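Local coordinates for glucose import ATP-binding protein GlcV (Sulfolobus solfataricus, PDB 1OXX) that hydrolyses ATP to power glucose uptake, serving as the ATP-binding subunit of the GlcSTUV ABC transporter, at residues W91-N96 against F100-F105; H131-H136 against G143-R148; S178-V183 against D200-F205; R49-L54 against G60-D65. The protein carries 1 engineered substitution. All coordinates share one frame; numbering follows the deposited sequence.

Contact 1. Residues W91-N96 against F100-F105; sequences WALYPN and FENIAF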
# COMPACT_ATOMS: atom_id res chain seq x y z
N TRP A 91 5.15 -15.58 6.92
CA TRP A 91 4.76 -16.99 6.91
C TRP A 91 5.49 -17.69 5.78
O TRP A 91 5.01 -17.75 4.66
CB TRP A 91 3.25 -17.16 6.72
CG TRP A 91 2.80 -18.59 6.86
CD1 TRP A 91 3.44 -19.58 7.54
CD2 TRP A 91 1.62 -19.18 6.31
NE1 TRP A 91 2.73 -20.75 7.46
CE2 TRP A 91 1.60 -20.53 6.71
CE3 TRP A 91 0.57 -18.70 5.52
CZ2 TRP A 91 0.58 -21.41 6.34
CZ3 TRP A 91 -0.44 -19.57 5.16
CH2 TRP A 91 -0.44 -20.91 5.58
N ALA A 92 6.66 -18.23 6.08
CA ALA A 92 7.48 -18.82 5.03
C ALA A 92 7.07 -20.25 4.68
O ALA A 92 6.24 -20.87 5.34
CB ALA A 92 8.93 -18.80 5.45
N LEU A 93 7.65 -20.76 3.61
CA LEU A 93 7.43 -22.16 3.28
C LEU A 93 8.26 -23.01 4.25
O LEU A 93 9.28 -22.55 4.76
CB LEU A 93 7.87 -22.44 1.84
CG LEU A 93 7.15 -21.66 0.75
CD1 LEU A 93 7.77 -21.95 -0.61
CD2 LEU A 93 5.68 -22.02 0.76
N TYR A 94 7.83 -24.24 4.52
CA TYR A 94 8.59 -25.13 5.38
C TYR A 94 9.76 -25.63 4.56
O TYR A 94 9.57 -26.26 3.52
CB TYR A 94 7.74 -26.31 5.83
CG TYR A 94 6.77 -26.00 6.94
CD1 TYR A 94 5.45 -25.71 6.65
CD2 TYR A 94 7.17 -26.00 8.27
CE1 TYR A 94 4.54 -25.44 7.67
CE2 TYR A 94 6.28 -25.72 9.29
CZ TYR A 94 4.96 -25.44 8.98
OH TYR A 94 4.07 -25.17 10.00
N PRO A 95 10.98 -25.36 5.01
CA PRO A 95 12.16 -25.66 4.21
C PRO A 95 12.39 -27.15 3.95
O PRO A 95 13.02 -27.47 2.94
CB PRO A 95 13.30 -25.06 5.05
CG PRO A 95 12.74 -25.03 6.44
CD PRO A 95 11.32 -24.67 6.27
N ASN A 96 11.94 -28.02 4.85
CA ASN A 96 12.14 -29.45 4.67
C ASN A 96 10.90 -30.22 4.23
O ASN A 96 10.78 -31.43 4.46
CB ASN A 96 12.71 -30.09 5.92
CG ASN A 96 13.40 -31.39 5.62
OD1 ASN A 96 13.89 -31.60 4.50
ND2 ASN A 96 13.43 -32.30 6.60
N PHE A 100 4.99 -29.87 -2.98
CA PHE A 100 3.76 -30.63 -2.82
C PHE A 100 3.36 -30.68 -1.36
O PHE A 100 2.24 -30.45 -1.01
CB PHE A 100 3.92 -32.07 -3.33
CG PHE A 100 2.67 -32.92 -3.18
CD1 PHE A 100 1.75 -32.98 -4.18
CD2 PHE A 100 2.40 -33.57 -2.00
CE1 PHE A 100 0.60 -33.74 -4.04
CE2 PHE A 100 1.26 -34.33 -1.86
CZ PHE A 100 0.36 -34.40 -2.88
N GLU A 101 4.31 -31.06 -0.50
CA GLU A 101 4.04 -31.20 0.91
C GLU A 101 3.64 -29.88 1.54
O GLU A 101 2.77 -29.82 2.44
CB GLU A 101 5.29 -31.77 1.59
CG GLU A 101 5.57 -33.23 1.26
CD GLU A 101 6.82 -33.78 1.93
OE1 GLU A 101 7.90 -33.16 1.83
OE2 GLU A 101 6.71 -34.86 2.56
N ASN A 102 4.24 -28.79 1.08
CA ASN A 102 3.89 -27.47 1.58
C ASN A 102 2.45 -27.11 1.22
O ASN A 102 1.72 -26.56 2.03
CB ASN A 102 4.84 -26.41 1.02
CG ASN A 102 5.99 -26.12 1.95
OD1 ASN A 102 5.83 -25.40 2.95
ND2 ASN A 102 7.16 -26.67 1.64
N ILE A 103 2.05 -27.41 -0.01
CA ILE A 103 0.71 -27.09 -0.47
C ILE A 103 -0.34 -28.01 0.16
O ILE A 103 -1.46 -27.57 0.45
CB ILE A 103 0.65 -27.13 -2.00
CG1 ILE A 103 1.63 -26.11 -2.60
CG2 ILE A 103 -0.77 -26.88 -2.50
CD1 ILE A 103 1.84 -26.28 -4.13
N ALA A 104 0.03 -29.25 0.42
CA ALA A 104 -0.88 -30.21 1.02
C ALA A 104 -1.10 -29.99 2.50
O ALA A 104 -2.11 -30.44 3.07
CB ALA A 104 -0.36 -31.60 0.81
N PHE A 105 -0.15 -29.34 3.16
CA PHE A 105 -0.19 -29.20 4.60
C PHE A 105 -1.54 -28.74 5.17
O PHE A 105 -2.03 -29.33 6.13
CB PHE A 105 0.94 -28.28 5.07
CG PHE A 105 1.15 -28.30 6.56
CD1 PHE A 105 1.75 -29.39 7.16
CD2 PHE A 105 0.73 -27.25 7.34
CE1 PHE A 105 1.94 -29.42 8.53
CE2 PHE A 105 0.91 -27.28 8.71
CZ PHE A 105 1.52 -28.36 9.30
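Asn102 reads the backbone of Tyr94 with both ends of its amide, bridging the N-H and the C=O of that one residue. Its OD1 accepts from Tyr94 N at 2.8 Å, met in the carbonyl plane on a lone pair. In return, its ND2 donates a hydrogen bond to Tyr94 O at 3.1 Å, nearly straight (N-H...O 177°), and that carbonyl oxygen lies in the amide plane of Asn102. Two bonds to one residue fix the rotation of the amide and probably help to set the course of a chain with no regular structure here. OD1 also lies at the edge of the Tyr94 ring, 3.7 Å from CD1. Further along, that ring turns an edge to one face of Phe105, with centroids 5.2 Å apart and planes at 51°. Phe105 offers the face because its CG stands anti to the backbone N (chi1 -168°), carrying the ring back toward the loop. Behind this first shell, Thr98 O takes a second bond from Asn102 ND2, while Thr98 N donates to Glu101 OE1. Leu93 packs on Val149 of helix 143-155. A leucine in place of Asn102 would probably leave Tyr94 N and O without these mates and the loop less firmly set. The chain just after Gln89, the Q-loop glutamine, is thus held to helix 99-104 chiefly by a buried amide, with the ring pair beside it at the surface.

Contact 2. Residues H131-H136 against G143-R148; sequences HHVLNH and GAQQQR. Engineered in segment 143-148: Ala144 (natural residue Gly).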
# COMPACT_ATOMS: atom_id res chain seq x y z
N HIS A 131 3.19 -27.05 -11.25
CA HIS A 131 2.98 -28.49 -11.20
C HIS A 131 4.28 -29.26 -11.45
O HIS A 131 4.52 -30.32 -10.86
CB HIS A 131 1.90 -28.88 -12.22
CG HIS A 131 1.49 -30.31 -12.16
ND1 HIS A 131 2.11 -31.28 -12.91
CD2 HIS A 131 0.55 -30.95 -11.43
CE1 HIS A 131 1.56 -32.45 -12.66
NE2 HIS A 131 0.60 -32.28 -11.76
N HIS A 132 5.13 -28.70 -12.30
CA HIS A 132 6.37 -29.36 -12.71
C HIS A 132 7.50 -29.27 -11.70
O HIS A 132 8.55 -29.88 -11.90
CB HIS A 132 6.84 -28.82 -14.06
CG HIS A 132 7.06 -27.34 -14.08
ND1 HIS A 132 6.02 -26.44 -13.95
CD2 HIS A 132 8.18 -26.59 -14.25
CE1 HIS A 132 6.50 -25.20 -14.03
NE2 HIS A 132 7.81 -25.28 -14.20
N VAL A 133 7.31 -28.51 -10.63
CA VAL A 133 8.34 -28.43 -9.59
C VAL A 133 7.82 -28.90 -8.21
O VAL A 133 8.38 -28.57 -7.17
CB VAL A 133 8.93 -27.01 -9.49
CG1 VAL A 133 9.71 -26.66 -10.77
CG2 VAL A 133 7.88 -25.97 -9.26
N LEU A 134 6.73 -29.66 -8.20
CA LEU A 134 6.16 -30.13 -6.94
C LEU A 134 7.11 -30.95 -6.09
O LEU A 134 6.96 -30.96 -4.87
CB LEU A 134 4.86 -30.91 -7.18
CG LEU A 134 3.64 -30.06 -7.53
CD1 LEU A 134 2.47 -30.89 -8.06
CD2 LEU A 134 3.19 -29.24 -6.33
N ASN A 135 8.07 -31.65 -6.69
CA ASN A 135 9.00 -32.44 -5.91
C ASN A 135 10.19 -31.67 -5.35
O ASN A 135 10.96 -32.21 -4.57
CB ASN A 135 9.50 -33.63 -6.73
CG ASN A 135 8.46 -34.71 -6.85
OD1 ASN A 135 8.65 -35.68 -7.59
ND2 ASN A 135 7.37 -34.57 -6.12
N HIS A 136 10.32 -30.41 -5.72
CA HIS A 136 11.44 -29.60 -5.24
C HIS A 136 11.24 -29.08 -3.82
O HIS A 136 10.12 -28.77 -3.42
CB HIS A 136 11.63 -28.37 -6.12
CG HIS A 136 12.13 -28.65 -7.50
ND1 HIS A 136 12.92 -27.77 -8.21
CD2 HIS A 136 11.92 -29.70 -8.33
CE1 HIS A 136 13.19 -28.28 -9.39
NE2 HIS A 136 12.60 -29.45 -9.49
N GLY A 143 12.55 -17.53 -7.01
CA GLY A 143 11.73 -16.62 -6.23
C GLY A 143 10.27 -16.62 -6.66
O GLY A 143 9.38 -16.72 -5.83
N ALA A 144 10.03 -16.57 -7.97
CA ALA A 144 8.67 -16.56 -8.49
C ALA A 144 7.99 -17.88 -8.16
O ALA A 144 6.82 -17.90 -7.80
CB ALA A 144 8.66 -16.33 -9.96
N GLN A 145 8.71 -18.99 -8.27
CA GLN A 145 8.13 -20.27 -7.92
C GLN A 145 7.78 -20.36 -6.44
O GLN A 145 6.75 -20.92 -6.09
CB GLN A 145 9.06 -21.40 -8.34
CG GLN A 145 9.11 -21.57 -9.84
CD GLN A 145 10.20 -22.50 -10.33
OE1 GLN A 145 11.17 -22.77 -9.61
NE2 GLN A 145 10.06 -22.99 -11.56
N GLN A 146 8.62 -19.80 -5.56
CA GLN A 146 8.33 -19.82 -4.13
C GLN A 146 7.06 -19.01 -3.87
O GLN A 146 6.21 -19.40 -3.08
CB GLN A 146 9.50 -19.25 -3.32
CG GLN A 146 10.76 -20.10 -3.36
CD GLN A 146 11.98 -19.33 -2.91
OE1 GLN A 146 11.90 -18.13 -2.66
NE2 GLN A 146 13.11 -20.01 -2.81
N GLN A 147 6.95 -17.88 -4.56
CA GLN A 147 5.76 -17.05 -4.45
C GLN A 147 4.51 -17.83 -4.84
O GLN A 147 3.47 -17.79 -4.17
CB GLN A 147 5.90 -15.82 -5.34
CG GLN A 147 4.84 -14.78 -5.08
CD GLN A 147 5.23 -13.84 -3.96
OE1 GLN A 147 6.40 -13.79 -3.55
NE2 GLN A 147 4.26 -13.09 -3.46
N ARG A 148 4.61 -18.54 -5.95
CA ARG A 148 3.49 -19.32 -6.43
C ARG A 148 3.15 -20.50 -5.50
O ARG A 148 1.97 -20.80 -5.32
CB ARG A 148 3.72 -19.75 -7.87
CG ARG A 148 3.68 -18.59 -8.83
CD ARG A 148 4.13 -18.92 -10.21
NE ARG A 148 4.02 -17.74 -11.06
CZ ARG A 148 3.13 -17.60 -12.02
NH1 ARG A 148 2.26 -18.57 -12.27
NH2 ARG A 148 3.10 -16.48 -12.73
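Gln145, the last residue of the ABC signature motif (LSGGQ in this superfamily), meets Val133 and His132 at the start of helix 143-155. The motif is altered in this protein, since Ala144 is an engineered replacement for the natural glycine; it does not touch the loop 131-136. The meeting rests on one atom, NE2 of Gln145. Methyl CG1 of Val133 lies 3.8 Å from that NE2, and the two side chains run at about a right angle to one another. The exposed His132 brings its NE2 to 4.2 Å from the same Gln145 NE2, with ring and amide planes 73° apart, a van der Waals approach and not a bond. Gln145 gets there as an extended chain beyond CG (chi2 169°), and its other amide atom is already occupied, OE1 accepting from Ser142 N; this bond limits how the amide can turn and presents NE2 to the loop. The loop end is shaped by a type I turn from Val133 to His136, closed by His136 N to Val133 O at 3.0 Å. Within that turn, Val133 CB sits above the centre of the His136 ring. Leu141 packs against Val133 and His136. Leu134 turns onto Phe100 and Ile103 of helix 99-104, and His131 NE2 bonds to Glu122 OE2 of helix 114-127, while Arg148 NH1 ties helix 143-155 to Leu128 O just past that helix.

Contact 3. Residues S178-V183 against D200-F205; sequences SARALV and DPADIF
Two nitrogens of Arg180, NE and NH2, converge on one carboxylate oxygen of Asp203, which meets the guanidinium at its edge. NE donates to Asp203 OD2 at 2.8 Å, nearly along the C-O axis, and NH2 reaches the same OD2 at 3.0 Å from the syn side but well out of the carboxylate plane. The oxygen lies in the guanidinium plane, but the carboxylate is turned 50° away from it, so this salt bridge is close without being coplanar. The arginine chain runs extended from CG to NE (chi3 -178°), spanning the gap between the helices. Ala202 completes the tight part: its CB covers one guanidinium face, offset toward the rim, 3.8 Å from Arg180 NH2. These residues join helix 176-190, which follows the D-loop, to helix 201-207, which starts just after the switch histidine of the H-loop. Asp200 is the N-cap of that second helix, its OD1 accepting from Ala202 N at 2.9 Å. Its remaining oxygen belongs to the looser, watery side. Asp200 OD2 faces Arg180 NH2 at 3.5 Å, a long salt bridge with the two planar groups almost perpendicular. Water 2 bridges the pair, accepting from Arg180 NH2 and donating to Asp200 OD2 at 3.1 Å; water 1 lies between the same two groups, its bond from Arg180 NH2 weak. A methionine in place of Arg180 would probably leave the Asp200 and Asp203 carboxylates without their shared positive partner. Asp203 OD1 is engaged by Ser198 OG, whereas Arg180 NH1 turns back to Asp177 of its own helix.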
# COMPACT_ATOMS: atom_id res chain seq x y z
N SER A 178 4.87 -8.79 -12.25
CA SER A 178 4.33 -10.10 -12.61
C SER A 178 3.53 -10.70 -11.45
O SER A 178 2.45 -11.25 -11.65
CB SER A 178 5.46 -11.06 -12.98
OG SER A 178 6.56 -10.51 -12.28
N ALA A 179 4.06 -10.59 -10.23
CA ALA A 179 3.42 -11.17 -9.06
C ALA A 179 2.13 -10.43 -8.75
O ALA A 179 1.14 -11.03 -8.37
CB ALA A 179 4.36 -11.09 -7.88
N ARG A 180 2.14 -9.11 -8.92
CA ARG A 180 0.90 -8.36 -8.69
C ARG A 180 -0.17 -8.77 -9.70
O ARG A 180 -1.35 -8.89 -9.36
CB ARG A 180 1.15 -6.86 -8.79
CG ARG A 180 2.04 -6.28 -7.71
CD ARG A 180 2.59 -4.89 -8.03
NE ARG A 180 3.47 -4.41 -6.97
CZ ARG A 180 4.66 -3.85 -7.18
NH1 ARG A 180 5.12 -3.67 -8.41
NH2 ARG A 180 5.39 -3.47 -6.15
N ALA A 181 0.24 -8.94 -10.95
CA ALA A 181 -0.68 -9.36 -12.00
C ALA A 181 -1.28 -10.74 -11.70
O ALA A 181 -2.45 -10.98 -11.94
CB ALA A 181 0.02 -9.34 -13.34
N LEU A 182 -0.47 -11.64 -11.16
CA LEU A 182 -0.96 -12.97 -10.84
C LEU A 182 -2.01 -12.88 -9.74
O LEU A 182 -3.05 -13.53 -9.82
CB LEU A 182 0.19 -13.89 -10.43
CG LEU A 182 -0.23 -15.29 -10.00
CD1 LEU A 182 -0.91 -16.01 -11.15
CD2 LEU A 182 0.96 -16.10 -9.49
N VAL A 183 -1.76 -12.07 -8.72
CA VAL A 183 -2.74 -11.93 -7.63
C VAL A 183 -4.05 -11.36 -8.17
O VAL A 183 -5.12 -11.80 -7.77
CB VAL A 183 -2.19 -11.07 -6.49
CG1 VAL A 183 -3.31 -10.63 -5.56
CG2 VAL A 183 -1.15 -11.84 -5.73
N ASP A 200 4.26 -0.16 0.49
CA ASP A 200 4.47 0.26 -0.89
C ASP A 200 3.18 0.62 -1.61
O ASP A 200 2.34 -0.24 -1.85
CB ASP A 200 5.16 -0.85 -1.68
CG ASP A 200 5.65 -0.39 -3.02
OD1 ASP A 200 5.36 0.77 -3.40
OD2 ASP A 200 6.34 -1.12 -3.77
N PRO A 201 3.00 1.88 -1.97
CA PRO A 201 1.79 2.28 -2.69
C PRO A 201 1.63 1.55 -4.04
O PRO A 201 0.52 1.42 -4.55
CB PRO A 201 1.94 3.80 -2.90
CG PRO A 201 3.29 4.16 -2.41
CD PRO A 201 3.93 3.00 -1.75
N ALA A 202 2.72 1.05 -4.61
CA ALA A 202 2.59 0.34 -5.88
C ALA A 202 1.73 -0.92 -5.74
O ALA A 202 1.01 -1.32 -6.67
CB ALA A 202 3.97 -0.01 -6.44
N ASP A 203 1.78 -1.54 -4.57
CA ASP A 203 0.98 -2.71 -4.31
C ASP A 203 -0.50 -2.31 -4.27
O ASP A 203 -1.37 -3.01 -4.80
CB ASP A 203 1.41 -3.35 -2.99
CG ASP A 203 2.79 -3.99 -3.07
OD1 ASP A 203 3.41 -4.22 -2.01
OD2 ASP A 203 3.32 -4.28 -4.14
N ILE A 204 -0.77 -1.16 -3.66
CA ILE A 204 -2.14 -0.63 -3.57
C ILE A 204 -2.69 -0.28 -4.95
O ILE A 204 -3.80 -0.66 -5.31
CB ILE A 204 -2.11 0.64 -2.70
CG1 ILE A 204 -1.76 0.29 -1.26
CG2 ILE A 204 -3.44 1.40 -2.76
CD1 ILE A 204 -2.68 -0.67 -0.66
N PHE A 205 -1.93 0.47 -5.73
CA PHE A 205 -2.43 0.87 -7.04
C PHE A 205 -2.67 -0.32 -7.96
O PHE A 205 -3.58 -0.29 -8.80
CB PHE A 205 -1.48 1.87 -7.69
CG PHE A 205 -1.72 3.28 -7.25
CD1 PHE A 205 -0.95 3.84 -6.24
CD2 PHE A 205 -2.76 4.02 -7.78
CE1 PHE A 205 -1.19 5.13 -5.80
CE2 PHE A 205 -3.00 5.30 -7.34
CZ PHE A 205 -2.22 5.86 -6.34
O HOH W 1 6.33 -3.90 -3.18
O HOH W 2 7.25 -0.94 -6.69

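Contact 4. Residues R49-L54 against G60-D65; sequences RIIAGL and GELYFD
Ile51 and Leu62 mark the nearest approach of the two backbones, their CA atoms 7.8 Å apart, where helix 41-52 ends in a Schellman motif beside strand 61-64. Gly53, at positive phi, is the C-prime residue: Leu54 N returns to Arg49 O at 2.9 Å, and the accompanying bond from Gly53 N to Ile50 O is weak. No hydrogen bond crosses between the segments; the join is made by branched side chains and one ring. Leu62 points at the helix, its CG anti to the backbone N (chi1 179°), and divides its two methyls. CD1 meets Ile51 CD1 at 3.8 Å, the side chains crossing at about a right angle. CD2 presses on the helix backbone, 3.3 Å from Ile50 O, and also touches Ile50 CG2 at 4.1 Å. Two residues on, Phe64 brings the rim of its ring forward. Its CZ stands 3.4 Å from Ile51 O, which lies at the ring edge near its plane, and 4.1 Å from Ile51 CG2, so carbonyl and methyl share one ring atom. The same carbonyls, Ile50 O and Ile51 O, accept from Arg82 NH1, and Arg82 also makes a cation-pi contact with Phe64, so these two buried carbonyls have a partner. Ile51 reaches on to Leu161 and Leu163 of strand 161-165, while Leu62 backs on Ile4 and Val6. The packing belongs to the nucleotide-binding core of an ABC ATPase, where the helix that follows the P-loop (Walker A) is covered by the antiparallel beta-subdomain.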
# COMPACT_ATOMS: atom_id res chain seq x y z
N ARG A 49 -3.69 -9.34 11.38
CA ARG A 49 -3.76 -10.48 12.28
C ARG A 49 -5.15 -10.59 12.91
O ARG A 49 -5.63 -11.69 13.15
CB ARG A 49 -2.67 -10.37 13.36
CG ARG A 49 -1.29 -10.72 12.85
CD ARG A 49 -0.17 -10.50 13.84
NE ARG A 49 -0.17 -11.44 14.95
CZ ARG A 49 0.31 -12.67 14.88
NH1 ARG A 49 0.84 -13.11 13.75
NH2 ARG A 49 0.29 -13.45 15.95
N ILE A 50 -5.78 -9.45 13.17
CA ILE A 50 -7.14 -9.47 13.70
C ILE A 50 -8.11 -9.99 12.64
O ILE A 50 -9.00 -10.80 12.95
CB ILE A 50 -7.52 -8.08 14.23
CG1 ILE A 50 -6.81 -7.85 15.55
CG2 ILE A 50 -9.02 -7.97 14.42
CD1 ILE A 50 -6.96 -6.46 16.12
N ILE A 51 -7.97 -9.55 11.39
CA ILE A 51 -8.83 -10.10 10.34
C ILE A 51 -8.59 -11.61 10.18
O ILE A 51 -9.53 -12.36 9.96
CB ILE A 51 -8.63 -9.37 8.99
CG1 ILE A 51 -8.80 -7.86 9.14
CG2 ILE A 51 -9.56 -9.93 7.94
CD1 ILE A 51 -10.14 -7.43 9.70
N ALA A 52 -7.34 -12.05 10.31
CA ALA A 52 -7.03 -13.47 10.14
C ALA A 52 -7.51 -14.32 11.30
O ALA A 52 -7.81 -15.50 11.14
CB ALA A 52 -5.54 -13.67 9.95
N GLY A 53 -7.59 -13.72 12.48
CA GLY A 53 -7.98 -14.46 13.67
C GLY A 53 -6.77 -14.91 14.47
O GLY A 53 -6.89 -15.70 15.41
N LEU A 54 -5.59 -14.40 14.12
CA LEU A 54 -4.35 -14.68 14.85
C LEU A 54 -4.23 -13.78 16.08
O LEU A 54 -3.40 -14.00 16.97
CB LEU A 54 -3.14 -14.52 13.93
CG LEU A 54 -3.11 -15.52 12.77
CD1 LEU A 54 -2.06 -15.14 11.75
CD2 LEU A 54 -2.87 -16.93 13.30
N GLY A 60 -14.31 -3.74 20.68
CA GLY A 60 -14.94 -3.74 19.37
C GLY A 60 -15.23 -5.14 18.85
O GLY A 60 -14.87 -6.15 19.46
N GLU A 61 -15.82 -5.19 17.66
CA GLU A 61 -16.31 -6.43 17.10
C GLU A 61 -15.94 -6.61 15.63
O GLU A 61 -15.82 -5.63 14.89
CB GLU A 61 -17.83 -6.46 17.24
CG GLU A 61 -18.31 -6.32 18.68
CD GLU A 61 -18.44 -4.87 19.15
OE1 GLU A 61 -18.92 -4.02 18.36
OE2 GLU A 61 -18.07 -4.58 20.30
N LEU A 62 -15.82 -7.86 15.21
CA LEU A 62 -15.49 -8.20 13.83
C LEU A 62 -16.46 -9.26 13.34
O LEU A 62 -16.64 -10.26 14.01
CB LEU A 62 -14.06 -8.73 13.77
CG LEU A 62 -13.54 -9.17 12.40
CD1 LEU A 62 -13.46 -7.99 11.46
CD2 LEU A 62 -12.18 -9.84 12.52
N TYR A 63 -17.09 -9.01 12.19
CA TYR A 63 -18.06 -9.92 11.61
C TYR A 63 -17.63 -10.35 10.21
O TYR A 63 -17.14 -9.54 9.44
CB TYR A 63 -19.44 -9.25 11.48
CG TYR A 63 -20.03 -8.79 12.78
CD1 TYR A 63 -19.65 -7.59 13.35
CD2 TYR A 63 -20.97 -9.57 13.44
CE1 TYR A 63 -20.20 -7.17 14.53
CE2 TYR A 63 -21.52 -9.15 14.64
CZ TYR A 63 -21.11 -7.95 15.17
OH TYR A 63 -21.64 -7.49 16.36
N PHE A 64 -17.87 -11.62 9.89
CA PHE A 64 -17.70 -12.15 8.54
C PHE A 64 -19.11 -12.48 8.13
O PHE A 64 -19.75 -13.34 8.74
CB PHE A 64 -16.81 -13.41 8.53
CG PHE A 64 -15.33 -13.14 8.53
CD1 PHE A 64 -14.77 -12.08 9.22
CD2 PHE A 64 -14.47 -13.99 7.84
CE1 PHE A 64 -13.37 -11.87 9.21
CE2 PHE A 64 -13.10 -13.76 7.82
CZ PHE A 64 -12.56 -12.71 8.52
N ASP A 65 -19.63 -11.78 7.12
CA ASP A 65 -21.06 -11.83 6.81
C ASP A 65 -21.78 -11.40 8.11
O ASP A 65 -21.43 -10.34 8.63
CB ASP A 65 -21.44 -13.17 6.22
CG ASP A 65 -20.90 -13.36 4.81
OD1 ASP A 65 -20.59 -12.35 4.12
OD2 ASP A 65 -20.75 -14.49 4.30

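The four joins differ in chemistry as they differ in place. Contact 4 is the fully buried one, without a hydrogen bond across its segments and with apolar side chains meeting, fastening the P-loop helix to a strand of the antiparallel sheet. Contact 1 lies at the surface and relies on a paired amide and two rings; contact 2, partly buried, has only sparse packing. These two are neighbours, with centres 11 Å apart: Phe100 N probably bonds to Leu134 O at 2.9 Å, and helix 143-155 supplies one side of contact 2 and packs against Leu93 and Ile103 of contact 1. Contact 3, nearer the chain's centre, is ionic and hydrated. Arg148 of contact 2 packs on its Leu182, whereas contact 4 touches none of the others.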